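Local coordinates for L-lysine 6-monooxygenase involved in desferrioxamine biosynthesis (Erwinia amylovora CFBP1430, PDB 5O8R) that hydroxylates a terminal amine of cadaverine, using FAD and NADPH, in the pathway that makes the siderophore desferrioxamine, at the interface of chains A and B and the interface of chains A and C. Residues are numbered along the deposited sequence; one frame, centred on the assembly and turned at random. Chains: chain A/B/C, L-lysine 6-monooxygenase involved in desferrioxamine biosynthesis.

Contact 1: the interface of chains A and B. Residues chain A 300, 322, 325, 327, 329; chain B 428-431.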
ATOM      1  N   PHE A 300     -26.069 -11.759  -4.866  1.00 44.51           N
ATOM      2  CA  PHE A 300     -26.751 -11.408  -6.074  1.00 47.72           C
ATOM      3  C   PHE A 300     -26.700  -9.949  -6.230  1.00 48.11           C
ATOM      4  O   PHE A 300     -26.436  -9.237  -5.291  1.00 51.47           O
ATOM      5  CB  PHE A 300     -28.175 -11.847  -6.004  1.00 49.71           C
ATOM      6  CG  PHE A 300     -28.356 -13.310  -6.150  1.00 48.10           C
ATOM      7  CD1 PHE A 300     -28.546 -13.852  -7.393  1.00 47.82           C
ATOM      8  CD2 PHE A 300     -28.383 -14.134  -5.035  1.00 49.86           C
ATOM      9  CE1 PHE A 300     -28.748 -15.209  -7.524  1.00 50.04           C
ATOM     10  CE2 PHE A 300     -28.595 -15.490  -5.146  1.00 47.50           C
ATOM     11  CZ  PHE A 300     -28.755 -16.032  -6.397  1.00 49.07           C
ATOM     12  N   GLN A 322     -34.536  -9.223 -11.184  1.00 62.08           N
ATOM     13  CA  GLN A 322     -33.200  -9.002 -11.747  1.00 58.94           C
ATOM     14  C   GLN A 322     -33.407  -8.022 -12.912  1.00 62.98           C
ATOM     15  O   GLN A 322     -33.885  -8.406 -13.979  1.00 64.99           O
ATOM     16  CB  GLN A 322     -32.534 -10.327 -12.169  1.00 57.90           C
ATOM     17  CG  GLN A 322     -30.996 -10.409 -12.095  1.00 53.92           C
ATOM     18  CD  GLN A 322     -30.242  -9.642 -13.194  1.00 57.95           C
ATOM     19  OE1 GLN A 322     -30.748  -8.679 -13.766  1.00 64.82           O
ATOM     20  NE2 GLN A 322     -29.008 -10.065 -13.477  1.00 56.20           N
ATOM     21  N   GLN A 325     -31.490  -8.329 -16.617  1.00 59.47           N
ATOM     22  CA  GLN A 325     -32.012  -9.496 -17.314  1.00 64.28           C
ATOM     23  C   GLN A 325     -33.555  -9.424 -17.485  1.00 72.39           C
ATOM     24  O   GLN A 325     -34.133 -10.290 -18.136  1.00 76.16           O
ATOM     25  CB  GLN A 325     -31.613 -10.744 -16.530  1.00 60.95           C
ATOM     26  CG  GLN A 325     -31.599 -12.071 -17.273  1.00 62.40           C
ATOM     27  CD  GLN A 325     -31.355 -13.262 -16.331  1.00 68.05           C
ATOM     28  OE1 GLN A 325     -31.040 -13.087 -15.146  1.00 68.89           O
ATOM     29  NE2 GLN A 325     -31.524 -14.478 -16.851  1.00 68.49           N
ATOM     30  N   ARG A 327     -35.867 -10.309 -15.401  1.00 61.56           N
ATOM     31  CA  ARG A 327     -36.340 -11.605 -14.972  1.00 63.31           C
ATOM     32  C   ARG A 327     -36.509 -11.635 -13.448  1.00 65.30           C
ATOM     33  O   ARG A 327     -35.660 -11.115 -12.702  1.00 70.44           O
ATOM     34  CB  ARG A 327     -35.375 -12.690 -15.434  1.00 63.83           C
ATOM     35  CG  ARG A 327     -35.924 -14.104 -15.221  1.00 76.56           C
ATOM     36  CD  ARG A 327     -35.468 -15.106 -16.286  1.00 88.19           C
ATOM     37  NE  ARG A 327     -35.575 -14.533 -17.639  1.00 98.12           N
ATOM     38  CZ  ARG A 327     -34.939 -14.970 -18.736  1.00100.37           C
ATOM     39  NH1 ARG A 327     -34.124 -16.026 -18.719  1.00 96.80           N
ATOM     40  NH2 ARG A 327     -35.138 -14.337 -19.887  1.00101.38           N
ATOM     41  N   TYR A 329     -37.153 -13.560  -9.721  1.00 51.45           N
ATOM     42  CA  TYR A 329     -36.730 -14.755  -8.979  1.00 51.18           C
ATOM     43  C   TYR A 329     -37.091 -14.624  -7.531  1.00 50.94           C
ATOM     44  O   TYR A 329     -37.604 -13.591  -7.114  1.00 54.82           O
ATOM     45  CB  TYR A 329     -35.211 -15.090  -9.152  1.00 53.38           C
ATOM     46  CG  TYR A 329     -34.135 -14.129  -8.629  1.00 47.23           C
ATOM     47  CD1 TYR A 329     -33.951 -12.885  -9.190  1.00 47.54           C
ATOM     48  CD2 TYR A 329     -33.237 -14.529  -7.648  1.00 46.89           C
ATOM     49  CE1 TYR A 329     -32.946 -12.036  -8.751  1.00 46.91           C
ATOM     50  CE2 TYR A 329     -32.238 -13.686  -7.195  1.00 44.15           C
ATOM     51  CZ  TYR A 329     -32.096 -12.451  -7.763  1.00 46.79           C
ATOM     52  OH  TYR A 329     -31.110 -11.620  -7.330  1.00 49.19           O
TER
ATOM     53  N   PRO B 428     -26.790 -14.157 -13.174  1.00 61.32           N
ATOM     54  CA  PRO B 428     -28.159 -14.100 -13.594  1.00 64.84           C
ATOM     55  C   PRO B 428     -29.121 -14.434 -12.443  1.00 61.94           C
ATOM     56  O   PRO B 428     -28.706 -14.909 -11.365  1.00 59.55           O
ATOM     57  CB  PRO B 428     -28.215 -15.187 -14.671  1.00 67.09           C
ATOM     58  CG  PRO B 428     -27.309 -16.226 -14.146  1.00 67.33           C
ATOM     59  CD  PRO B 428     -26.242 -15.511 -13.363  1.00 67.28           C
ATOM     60  N   ALA B 429     -30.399 -14.188 -12.718  1.00 55.94           N
ATOM     61  CA  ALA B 429     -31.472 -14.520 -11.833  1.00 48.51           C
ATOM     62  C   ALA B 429     -31.417 -15.988 -11.647  1.00 48.02           C
ATOM     63  O   ALA B 429     -31.152 -16.713 -12.609  1.00 52.29           O
ATOM     64  CB  ALA B 429     -32.793 -14.139 -12.459  1.00 49.22           C
ATOM     65  N   GLN B 430     -31.669 -16.423 -10.418  1.00 48.30           N
ATOM     66  CA  GLN B 430     -31.687 -17.824 -10.078  1.00 48.01           C
ATOM     67  C   GLN B 430     -32.526 -18.041  -8.844  1.00 49.17           C
ATOM     68  O   GLN B 430     -32.062 -17.819  -7.731  1.00 49.51           O
ATOM     69  CB  GLN B 430     -30.282 -18.316  -9.823  1.00 50.70           C
ATOM     70  CG  GLN B 430     -30.206 -19.743  -9.301  1.00 57.26           C
ATOM     71  CD  GLN B 430     -28.781 -20.179  -9.034  1.00 63.18           C
ATOM     72  OE1 GLN B 430     -27.926 -20.019  -9.924  1.00 67.57           O
ATOM     73  NE2 GLN B 430     -28.503 -20.741  -7.809  1.00 55.42           N
ATOM     74  N   SER B 431     -33.749 -18.519  -9.054  1.00 53.18           N
ATOM     75  CA  SER B 431     -34.655 -18.854  -7.962  1.00 54.23           C
ATOM     76  C   SER B 431     -34.143 -19.997  -7.127  1.00 50.69           C
ATOM     77  O   SER B 431     -33.466 -20.849  -7.628  1.00 57.66           O
ATOM     78  CB  SER B 431     -36.032 -19.179  -8.500  1.00 56.64           C
ATOM     79  OG  SER B 431     -36.714 -17.961  -8.744  1.00 61.62           O
TER
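A C-terminal tail-exchange interface joins chains A and B: the extended end of chain B, B:Pro428 to B:Ser431, lies on strands of chain A and the turn that joins two of them, and the two-fold symmetry of the pair returns the tail of A to B. It illustrates how a short segment without regular secondary structure can tie one subunit to another through its backbone and one small side chain. A hydrogen bond from the amide N of B:Ala429 to the side-chain carbonyl OE1 of A:Gln325, at 2.7 Å, grips the tail. The bond is nearly straight, 176° at the hydrogen, and the donor lies in the carbonyl plane. A:Gln325 sets its CG opposite the backbone N (chi1 -159°) and stays extended beyond it, which carries the amide from the turn out to the tail. Behind it, the backbone N of A:Gln325 donates to OE1 of A:Gln322 at 3.0 Å, this time from above the carbonyl plane, a second-shell link that steadies the turn between strands 315-322 and 327-333. The methyl of B:Ala429 packs between A:Tyr329 and A:Gln322. Its CB lies 3.7 Å from CD1 of A:Tyr329 and 3.8 Å from CB of A:Gln322, while its CA sits over one ring face of A:Tyr329, toward the rim. CG of A:Tyr329 lies between its backbone N and carbonyl carbon, which turns a ring face to the tail, and its CB packs 4.0 Å from CA of B:Ser431. A:Phe300, at the end of strand 297-300, offers its ring edge to the carbonyl O of B:Pro428, 3.9 Å from CE1, in the plane of the ring. CB of B:Gln430 touches the ring edge at CE1 of A:Phe300 (4.2 Å), and the two side chains run at about a right angle, the planes 87° apart. By fastening the tail of one subunit to its neighbour, the site probably stabilises the A–B pair.

Contact 2: the interface of chains A and C. Residues chain A 236, 238, 241; chain C 92-94.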
ATOM      1  N   TYR A 236     -12.513   7.001  -5.055  1.00 57.91           N
ATOM      2  CA  TYR A 236     -11.586   7.764  -4.253  1.00 62.22           C
ATOM      3  C   TYR A 236     -10.319   8.289  -4.996  1.00 57.54           C
ATOM      4  O   TYR A 236      -9.289   8.677  -4.384  1.00 52.50           O
ATOM      5  CB  TYR A 236     -11.202   6.923  -3.040  1.00 66.05           C
ATOM      6  CG  TYR A 236     -11.128   7.755  -1.776  1.00 75.74           C
ATOM      7  CD1 TYR A 236     -12.281   8.408  -1.279  1.00 77.01           C
ATOM      8  CD2 TYR A 236      -9.907   7.908  -1.075  1.00 78.02           C
ATOM      9  CE1 TYR A 236     -12.213   9.182  -0.125  1.00 85.00           C
ATOM     10  CE2 TYR A 236      -9.828   8.671   0.076  1.00 80.16           C
ATOM     11  CZ  TYR A 236     -10.978   9.315   0.554  1.00 86.70           C
ATOM     12  OH  TYR A 236     -10.906  10.091   1.703  1.00 87.32           O
ATOM     13  N   LYS A 238      -8.123  10.883  -7.052  1.00 47.55           N
ATOM     14  CA  LYS A 238      -7.929  12.240  -6.571  1.00 43.19           C
ATOM     15  C   LYS A 238      -8.406  13.283  -7.514  1.00 41.74           C
ATOM     16  O   LYS A 238      -8.932  14.308  -7.077  1.00 37.74           O
ATOM     17  CB  LYS A 238      -6.476  12.468  -6.270  1.00 43.41           C
ATOM     18  CG  LYS A 238      -5.998  11.614  -5.119  1.00 42.59           C
ATOM     19  CD  LYS A 238      -4.546  11.878  -4.878  1.00 44.10           C
ATOM     20  CE  LYS A 238      -4.132  11.498  -3.495  1.00 45.27           C
ATOM     21  NZ  LYS A 238      -2.764  10.916  -3.552  1.00 48.88           N
ATOM     22  N   LEU A 241     -12.065  13.503  -6.584  1.00 46.75           N
ATOM     23  CA  LEU A 241     -12.387  14.289  -5.365  1.00 48.70           C
ATOM     24  C   LEU A 241     -12.376  15.859  -5.605  1.00 50.27           C
ATOM     25  O   LEU A 241     -12.934  16.635  -4.824  1.00 48.21           O
ATOM     26  CB  LEU A 241     -11.496  13.878  -4.174  1.00 49.70           C
ATOM     27  CG  LEU A 241     -11.240  12.373  -3.907  1.00 51.44           C
ATOM     28  CD1 LEU A 241     -10.035  12.169  -2.980  1.00 53.31           C
ATOM     29  CD2 LEU A 241     -12.461  11.621  -3.381  1.00 49.09           C
TER
ATOM     30  N   ILE C  92      -7.066  16.463  -0.357  1.00 37.18           N
ATOM     31  CA  ILE C  92      -7.162  15.540  -1.461  1.00 35.77           C
ATOM     32  C   ILE C  92      -5.864  14.736  -1.615  1.00 38.24           C
ATOM     33  O   ILE C  92      -5.913  13.530  -1.887  1.00 40.71           O
ATOM     34  CB  ILE C  92      -7.554  16.270  -2.759  1.00 38.05           C
ATOM     35  CG1 ILE C  92      -9.028  16.639  -2.748  1.00 40.66           C
ATOM     36  CG2 ILE C  92      -7.379  15.418  -4.002  1.00 39.89           C
ATOM     37  CD1 ILE C  92      -9.328  17.856  -3.620  1.00 42.14           C
ATOM     38  N   ARG C  93      -4.707  15.380  -1.454  1.00 44.21           N
ATOM     39  CA  ARG C  93      -3.390  14.690  -1.601  1.00 43.09           C
ATOM     40  C   ARG C  93      -3.277  13.522  -0.628  1.00 40.93           C
ATOM     41  O   ARG C  93      -2.739  12.490  -0.974  1.00 38.31           O
ATOM     42  CB  ARG C  93      -2.212  15.645  -1.361  1.00 43.46           C
ATOM     43  CG  ARG C  93      -0.823  15.110  -1.733  1.00 42.49           C
ATOM     44  CD  ARG C  93       0.262  16.143  -1.420  1.00 44.06           C
ATOM     45  NE  ARG C  93       1.573  15.566  -1.145  1.00 47.23           N
ATOM     46  CZ  ARG C  93       2.422  15.072  -2.060  1.00 54.59           C
ATOM     47  NH1 ARG C  93       2.115  15.065  -3.367  1.00 55.53           N
ATOM     48  NH2 ARG C  93       3.591  14.538  -1.664  1.00 54.27           N
ATOM     49  N   GLU C  94      -3.783  13.696   0.587  1.00 41.72           N
ATOM     50  CA  GLU C  94      -3.851  12.621   1.556  1.00 43.07           C
ATOM     51  C   GLU C  94      -2.497  11.947   1.701  1.00 42.85           C
ATOM     52  O   GLU C  94      -2.386  10.766   1.469  1.00 47.36           O
ATOM     53  CB  GLU C  94      -4.942  11.639   1.146  1.00 43.46           C
ATOM     54  CG  GLU C  94      -5.475  10.825   2.304  1.00 47.71           C
ATOM     55  CD  GLU C  94      -6.416   9.733   1.837  1.00 51.95           C
ATOM     56  OE1 GLU C  94      -6.009   8.545   1.885  1.00 57.94           O
ATOM     57  OE2 GLU C  94      -7.535  10.069   1.391  1.00 48.10           O
TER
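Helix 238-241 of chain A, with A:Tyr236 in the loop just before it, meets the C-terminal end of helix 87-93 of chain C and C:Glu94, the residue that follows it. In this member of the lysine N(6)-hydroxylase/ornithine N(5)-oxygenase family, the contact is a worked example of a helix end being met by a lysine; it belongs to an interface of the deposited assembly, and may help to hold subunits together if that assembly is the biological one. A:Lys238 comes alongside C:Ile92, the two side chains sliding past each other in opposite directions. Its terminal amine NZ makes a weak hydrogen bond to the carbonyl O of C:Arg93, at 3.0 Å. Carbonyl groups at the end of a helix carry partial negative charge, and their setting would be expected to favour the ammonium form of the lysine. The chain runs extended through CD and then bends at chi4 (143°), bringing NZ round to that carbonyl. Along the way, CB of A:Lys238 packs 3.8 Å from the branch methyl CG2 of C:Ile92, and CE lies 3.8 Å from CA of C:Arg93. The guanidinium of C:Arg93 points away from the lysine, its NH1 being 6.4 Å from NZ. C:Ile92 uses its other branch against A:Leu241, the last residue of that helix: CG1, opposite the carbonyl carbon with chi1 -75°, stands 4.0 Å from CB of A:Leu241. The isoleucine thus spans the turn between A:Lys238 and A:Leu241, one branch to each. C:Glu94, extended beyond CG, reaches to the ring of A:Tyr236. The carboxylate carbon CD is at the ring edge, in plane and 4.0 Å from CE2, while the carboxylate is turned 49° against the ring. Between the phenol OH of A:Tyr236 and OE2 of C:Glu94 there is a weak hydrogen bond at 3.4 Å, and the two side chains cross at about a right angle.

The centres of contact 1 and contact 2 lie about 37 Å apart and have no residue in common; chain A is the subunit that takes part in both. Its strands 297-300, 315-322 and 327-333 and the loop between the last two serve contact 1, whereas helix 238-241 and the preceding loop serve contact 2, so separate surfaces of one subunit face two different neighbours. One contact receives an extended tail and the other a helix end. Since each interface is two-fold symmetric, the combination can build four copies into the deposited tetramer, although the structure alone does not show that this is the form in solution.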